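Local structure of flagellar hook-associated protein (Burkholderia pseudomallei, 4UT1) at residues T118-G123 / V312-Q317; A320-G325 / G334-V339. The protein probably serves as a structural component of the bacterial flagellum, as the FlgK-type hook-associated protein found at the junction between hook and filament. One frame throughout, in Å; residues are numbered along the deposited sequence.

Interaction 1: T118-G123 / V312-Q317; sequences TNYFTG and VSFASQ. With EDO (1,2-ethanediol), chain C.
Phe-314 reaches from helix 287-322 to the rings of Tyr-120 and Phe-121, neighbours on helix 113-129, and the three form a buried aromatic cluster. The backbones are well separated here: the nearest CA atoms of the two segments, those of Phe-121 and Phe-314, lie 10.5 Å apart, so rings alone bridge the distance. Phe-314 has the largest share of the contact. Its CG stands anti to the backbone N (chi1 167°), which carries the far end of the ring across to the other helix. There its edge is directed at the face of Tyr-120 in an offset edge-to-face pair, with the planes at 69° and the centroids 5.4 Å apart. The closest atoms are Phe-314 CZ and Tyr-120 CD2, at 3.7 Å. Phe-121 meets the CD2-CE2 side of the Phe-314 ring obliquely, its CZ 3.8 Å from Phe-314 CE2, and the two side chains run past each other in opposite directions. Phe-337 adds edge-to-face contacts to both Tyr-120 and Phe-314, while Leu-147 of helix 134-193 touches Phe-314 and Leu-593 of helix 593-630 touches Phe-121. Away from the rings, Asn-119 ND2 gives a weak hydrogen bond to a 1,2-ethanediol, probably from the crystallisation liquor, that also bonds Asn-143 and Thr-146 of helix 134-193. No hydrogen bond joins the two segments, so their cohesion rests on dispersion and on the electrostatics of tilted rings within the helical domain.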
loop_
_atom_site.group_PDB
_atom_site.type_symbol
_atom_site.label_atom_id
_atom_site.label_comp_id
_atom_site.label_asym_id
_atom_site.label_seq_id
_atom_site.Cartn_x
_atom_site.Cartn_y
_atom_site.Cartn_z
ATOM N N THR A 118 -10.020 11.673 9.745
ATOM C CA THR A 118 -11.072 11.825 10.757
ATOM C C THR A 118 -12.014 12.981 10.430
ATOM O O THR A 118 -13.242 12.849 10.532
ATOM C CB THR A 118 -10.477 12.063 12.162
ATOM O OG1 THR A 118 -9.646 10.954 12.520
ATOM C CG2 THR A 118 -11.587 12.223 13.198
ATOM N N ASN A 119 -11.432 14.110 10.044
ATOM C CA ASN A 119 -12.197 15.310 9.729
ATOM C C ASN A 119 -13.089 15.140 8.500
ATOM O O ASN A 119 -14.198 15.679 8.441
ATOM C CB ASN A 119 -11.250 16.502 9.538
ATOM C CG ASN A 119 -10.709 17.027 10.858
ATOM O OD1 ASN A 119 -11.202 16.660 11.918
ATOM N ND2 ASN A 119 -9.696 17.891 10.798
ATOM N N TYR A 120 -12.608 14.373 7.529
ATOM C CA TYR A 120 -13.394 14.116 6.334
ATOM C C TYR A 120 -14.660 13.346 6.692
ATOM O O TYR A 120 -15.756 13.713 6.275
ATOM C CB TYR A 120 -12.611 13.317 5.287
ATOM C CG TYR A 120 -13.485 13.026 4.085
ATOM C CD1 TYR A 120 -13.777 14.027 3.165
ATOM C CD2 TYR A 120 -14.055 11.765 3.891
ATOM C CE1 TYR A 120 -14.600 13.774 2.073
ATOM C CE2 TYR A 120 -14.860 11.511 2.808
ATOM C CZ TYR A 120 -15.132 12.514 1.907
ATOM O OH TYR A 120 -15.929 12.259 0.826
ATOM N N PHE A 121 -14.506 12.288 7.475
ATOM C CA PHE A 121 -15.666 11.501 7.868
ATOM C C PHE A 121 -16.609 12.274 8.804
ATOM O O PHE A 121 -17.818 12.145 8.676
ATOM C CB PHE A 121 -15.222 10.174 8.497
ATOM C CG PHE A 121 -14.629 9.206 7.497
ATOM C CD1 PHE A 121 -15.360 8.805 6.385
ATOM C CD2 PHE A 121 -13.344 8.713 7.661
ATOM C CE1 PHE A 121 -14.817 7.931 5.456
ATOM C CE2 PHE A 121 -12.794 7.830 6.741
ATOM C CZ PHE A 121 -13.535 7.442 5.633
ATOM N N THR A 122 -16.095 13.103 9.713
ATOM C CA THR A 122 -17.033 13.848 10.559
ATOM C C THR A 122 -17.753 14.921 9.740
ATOM O O THR A 122 -18.904 15.260 10.017
ATOM C CB THR A 122 -16.359 14.469 11.801
ATOM O OG1 THR A 122 -15.426 15.488 11.416
ATOM C CG2 THR A 122 -15.638 13.386 12.601
ATOM N N GLY A 123 -17.098 15.426 8.708
ATOM C CA GLY A 123 -17.742 16.342 7.784
ATOM C C GLY A 123 -18.985 15.736 7.145
ATOM O O GLY A 123 -19.984 16.420 6.930
ATOM N N VAL A 312 -5.491 4.075 -0.933
ATOM C CA VAL A 312 -6.275 3.178 -1.755
ATOM C C VAL A 312 -7.493 2.691 -0.978
ATOM O O VAL A 312 -8.595 2.723 -1.481
ATOM C CB VAL A 312 -5.461 1.967 -2.244
ATOM C CG1 VAL A 312 -6.385 0.926 -2.884
ATOM C CG2 VAL A 312 -4.386 2.403 -3.228
ATOM N N SER A 313 -7.283 2.243 0.250
ATOM C CA SER A 313 -8.390 1.730 1.032
ATOM C C SER A 313 -9.420 2.827 1.288
ATOM O O SER A 313 -10.611 2.583 1.198
ATOM C CB SER A 313 -7.903 1.149 2.360
ATOM O OG SER A 313 -8.996 0.590 3.069
ATOM N N PHE A 314 -8.955 4.033 1.618
ATOM C CA PHE A 314 -9.857 5.159 1.841
ATOM C C PHE A 314 -10.707 5.454 0.600
ATOM O O PHE A 314 -11.926 5.508 0.673
ATOM C CB PHE A 314 -9.063 6.417 2.252
ATOM C CG PHE A 314 -9.866 7.694 2.191
ATOM C CD1 PHE A 314 -9.946 8.427 1.012
ATOM C CD2 PHE A 314 -10.545 8.164 3.311
ATOM C CE1 PHE A 314 -10.678 9.598 0.953
ATOM C CE2 PHE A 314 -11.277 9.345 3.258
ATOM C CZ PHE A 314 -11.351 10.058 2.078
ATOM N N ALA A 315 -10.050 5.655 -0.536
ATOM C CA ALA A 315 -10.751 5.936 -1.783
ATOM C C ALA A 315 -11.739 4.822 -2.139
ATOM O O ALA A 315 -12.881 5.096 -2.495
ATOM C CB ALA A 315 -9.749 6.146 -2.918
ATOM N N SER A 316 -11.302 3.573 -2.020
ATOM C CA SER A 316 -12.135 2.448 -2.397
ATOM C C SER A 316 -13.386 2.369 -1.519
ATOM O O SER A 316 -14.486 2.172 -2.018
ATOM C CB SER A 316 -11.347 1.140 -2.308
ATOM O OG SER A 316 -10.348 1.087 -3.317
ATOM N N GLN A 317 -13.199 2.509 -0.216
ATOM C CA GLN A 317 -14.330 2.476 0.716
ATOM C C GLN A 317 -15.327 3.599 0.501
ATOM O O GLN A 317 -16.538 3.386 0.573
ATOM C CB GLN A 317 -13.847 2.542 2.156
ATOM C CG GLN A 317 -13.232 1.276 2.663
ATOM C CD GLN A 317 -12.840 1.406 4.110
ATOM O OE1 GLN A 317 -13.678 1.283 4.997
ATOM N NE2 GLN A 317 -11.569 1.695 4.360
HETATM C C1 EDO C . -9.796 20.709 7.118
HETATM O O1 EDO C . -10.585 21.042 5.964
HETATM C C2 EDO C . -10.156 19.303 7.599
HETATM O O2 EDO C . -9.008 18.438 7.623
#

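Interaction 2: A320-G325 / G334-V339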
loop_
_atom_site.group_PDB
_atom_site.type_symbol
_atom_site.label_atom_id
_atom_site.label_comp_id
_atom_site.label_asym_id
_atom_site.label_seq_id
_atom_site.Cartn_x
_atom_site.Cartn_y
_atom_site.Cartn_z
ATOM N N ALA A 320 -17.166 3.094 -2.799
ATOM C CA ALA A 320 -18.116 1.980 -2.752
ATOM C C ALA A 320 -19.378 2.380 -2.004
ATOM O O ALA A 320 -20.496 2.005 -2.403
ATOM C CB ALA A 320 -17.479 0.749 -2.087
ATOM N N GLN A 321 -19.200 3.129 -0.918
ATOM C CA GLN A 321 -20.342 3.566 -0.114
ATOM C C GLN A 321 -21.127 4.673 -0.819
ATOM O O GLN A 321 -22.345 4.716 -0.728
ATOM C CB GLN A 321 -19.895 4.044 1.277
ATOM C CG GLN A 321 -21.039 4.196 2.292
ATOM C CD GLN A 321 -21.812 2.891 2.517
ATOM O OE1 GLN A 321 -21.219 1.849 2.779
ATOM N NE2 GLN A 321 -23.139 2.953 2.412
ATOM N N ASN A 322 -20.445 5.574 -1.516
ATOM C CA ASN A 322 -21.178 6.601 -2.244
ATOM C C ASN A 322 -22.061 6.002 -3.348
ATOM O O ASN A 322 -23.185 6.477 -3.587
ATOM C CB ASN A 322 -20.219 7.654 -2.813
ATOM C CG ASN A 322 -20.900 8.982 -3.019
ATOM O OD1 ASN A 322 -21.462 9.554 -2.074
ATOM N ND2 ASN A 322 -20.876 9.480 -4.251
ATOM N N ALA A 323 -21.565 4.931 -3.976
ATOM C CA ALA A 323 -22.281 4.208 -5.015
ATOM C C ALA A 323 -23.534 3.514 -4.472
ATOM O O ALA A 323 -24.342 3.025 -5.250
ATOM C CB ALA A 323 -21.356 3.178 -5.686
ATOM N N LEU A 324 -23.675 3.453 -3.146
ATOM C CA LEU A 324 -24.886 2.890 -2.523
ATOM C C LEU A 324 -25.923 3.961 -2.171
ATOM O O LEU A 324 -26.981 3.643 -1.640
ATOM C CB LEU A 324 -24.530 2.105 -1.254
ATOM C CG LEU A 324 -23.679 0.852 -1.457
ATOM C CD1 LEU A 324 -23.396 0.158 -0.132
ATOM C CD2 LEU A 324 -24.368 -0.089 -2.429
ATOM N N GLY A 325 -25.625 5.230 -2.435
ATOM C CA GLY A 325 -26.593 6.284 -2.169
ATOM C C GLY A 325 -27.105 6.921 -3.449
ATOM O O GLY A 325 -26.711 6.525 -4.545
ATOM N N GLY A 334 -21.624 8.436 -7.616
ATOM C CA GLY A 334 -20.445 7.983 -8.333
ATOM C C GLY A 334 -19.214 8.059 -7.453
ATOM O O GLY A 334 -19.306 8.244 -6.242
ATOM N N SER A 335 -18.038 7.932 -8.055
ATOM C CA SER A 335 -16.814 8.035 -7.271
ATOM C C SER A 335 -16.619 9.445 -6.721
ATOM O O SER A 335 -16.965 10.417 -7.375
ATOM C CB SER A 335 -15.612 7.626 -8.122
ATOM O OG SER A 335 -15.677 6.233 -8.356
ATOM N N LEU A 336 -16.072 9.537 -5.512
ATOM C CA LEU A 336 -15.637 10.818 -4.939
ATOM C C LEU A 336 -14.109 10.965 -5.005
ATOM O O LEU A 336 -13.586 12.069 -4.946
ATOM C CB LEU A 336 -16.120 10.953 -3.491
ATOM C CG LEU A 336 -17.642 10.957 -3.333
ATOM C CD1 LEU A 336 -18.023 11.125 -1.876
ATOM C CD2 LEU A 336 -18.270 12.062 -4.177
ATOM N N PHE A 337 -13.400 9.846 -5.133
ATOM C CA PHE A 337 -11.939 9.862 -5.195
ATOM C C PHE A 337 -11.403 8.934 -6.281
ATOM O O PHE A 337 -12.070 7.991 -6.686
ATOM C CB PHE A 337 -11.348 9.473 -3.836
ATOM C CG PHE A 337 -11.676 10.441 -2.751
ATOM C CD1 PHE A 337 -10.905 11.567 -2.567
ATOM C CD2 PHE A 337 -12.801 10.258 -1.947
ATOM C CE1 PHE A 337 -11.222 12.490 -1.593
ATOM C CE2 PHE A 337 -13.113 11.174 -0.957
ATOM C CZ PHE A 337 -12.315 12.292 -0.778
ATOM N N ALA A 338 -10.188 9.219 -6.751
ATOM C CA ALA A 338 -9.533 8.381 -7.737
ATOM C C ALA A 338 -8.045 8.230 -7.412
ATOM O O ALA A 338 -7.444 9.107 -6.800
ATOM C CB ALA A 338 -9.726 8.960 -9.142
ATOM N N VAL A 339 -7.472 7.097 -7.802
ATOM C CA VAL A 339 -6.040 6.862 -7.671
ATOM C C VAL A 339 -5.519 6.151 -8.923
ATOM O O VAL A 339 -6.287 5.499 -9.637
ATOM C CB VAL A 339 -5.703 6.004 -6.430
ATOM C CG1 VAL A 339 -6.256 6.636 -5.174
ATOM C CG2 VAL A 339 -6.251 4.596 -6.609
#
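The C-terminal end of helix 287-322 and the chain returning toward the short strand 337-338 are joined here by an asparagine side chain. A type I beta turn from Asn-322 to Gly-325, with Gly-325 N bonded to Asn-322 O, leads the chain away from the helix. Asn-322 itself carries the contact. With chi1 at -155°, the side chain leaves the helix roughly opposite its own backbone N, and the carboxamide extends to the returning segment, where ND2 donates a hydrogen bond of 2.8 Å to Gly-334 O. The bond is nearly straight, 170° at the hydrogen, and the acceptor lies close to the plane of the Asn-322 amide; at the acceptor end the donor is tilted 18° from the plane of the Gly-334 carbonyl.

Leu-336 supplies the apolar part of the contact. Its side chain runs nearly perpendicular to that of Asn-322 and lays its branched end over one face of the amide: CD2 is 3.7 Å from Asn-322 ND2, while CD1 is 3.8 Å from Asn-322 OD1. The same amide is held from a third part of the chain, since OD1 accepts from Ala-445 N and ND2 also donates to Ala-443 O. Alongside, Asn-319 of the same helix binds Leu-336 N through OD1 and Phe-337 O through ND2, fastening the backbone just beyond. Leu-577 of helix 572-579 also touches Asn-322.

With ND2 serving two carbonyls and OD1 taking a backbone N-H, the buried amide has its polar atoms satisfied and its rotation fixed. A single uncharged side chain thereby ties the helix end to two separate backbone segments, with Leu-336 packed against it.

After helix 80-106, the chain enters helix 113-129, and interaction 1 closes a long loop of 188 intervening residues when helix 287-322 returns beside it. Interaction 2 follows in series, closing a short connection of eight residues between the end of that same helix and strand 337-338; the two loops neither nest nor cross. Their centres are about 11 Å apart, and they touch directly: Tyr-120 OH lies 3.6 Å from Leu-336 CD1, and Ala-315 CB lies 3.8 Å from Phe-337 CB. Helix 287-322 is thus the shared element, linking the helical bundle to the segment that pairs with strand 435-436.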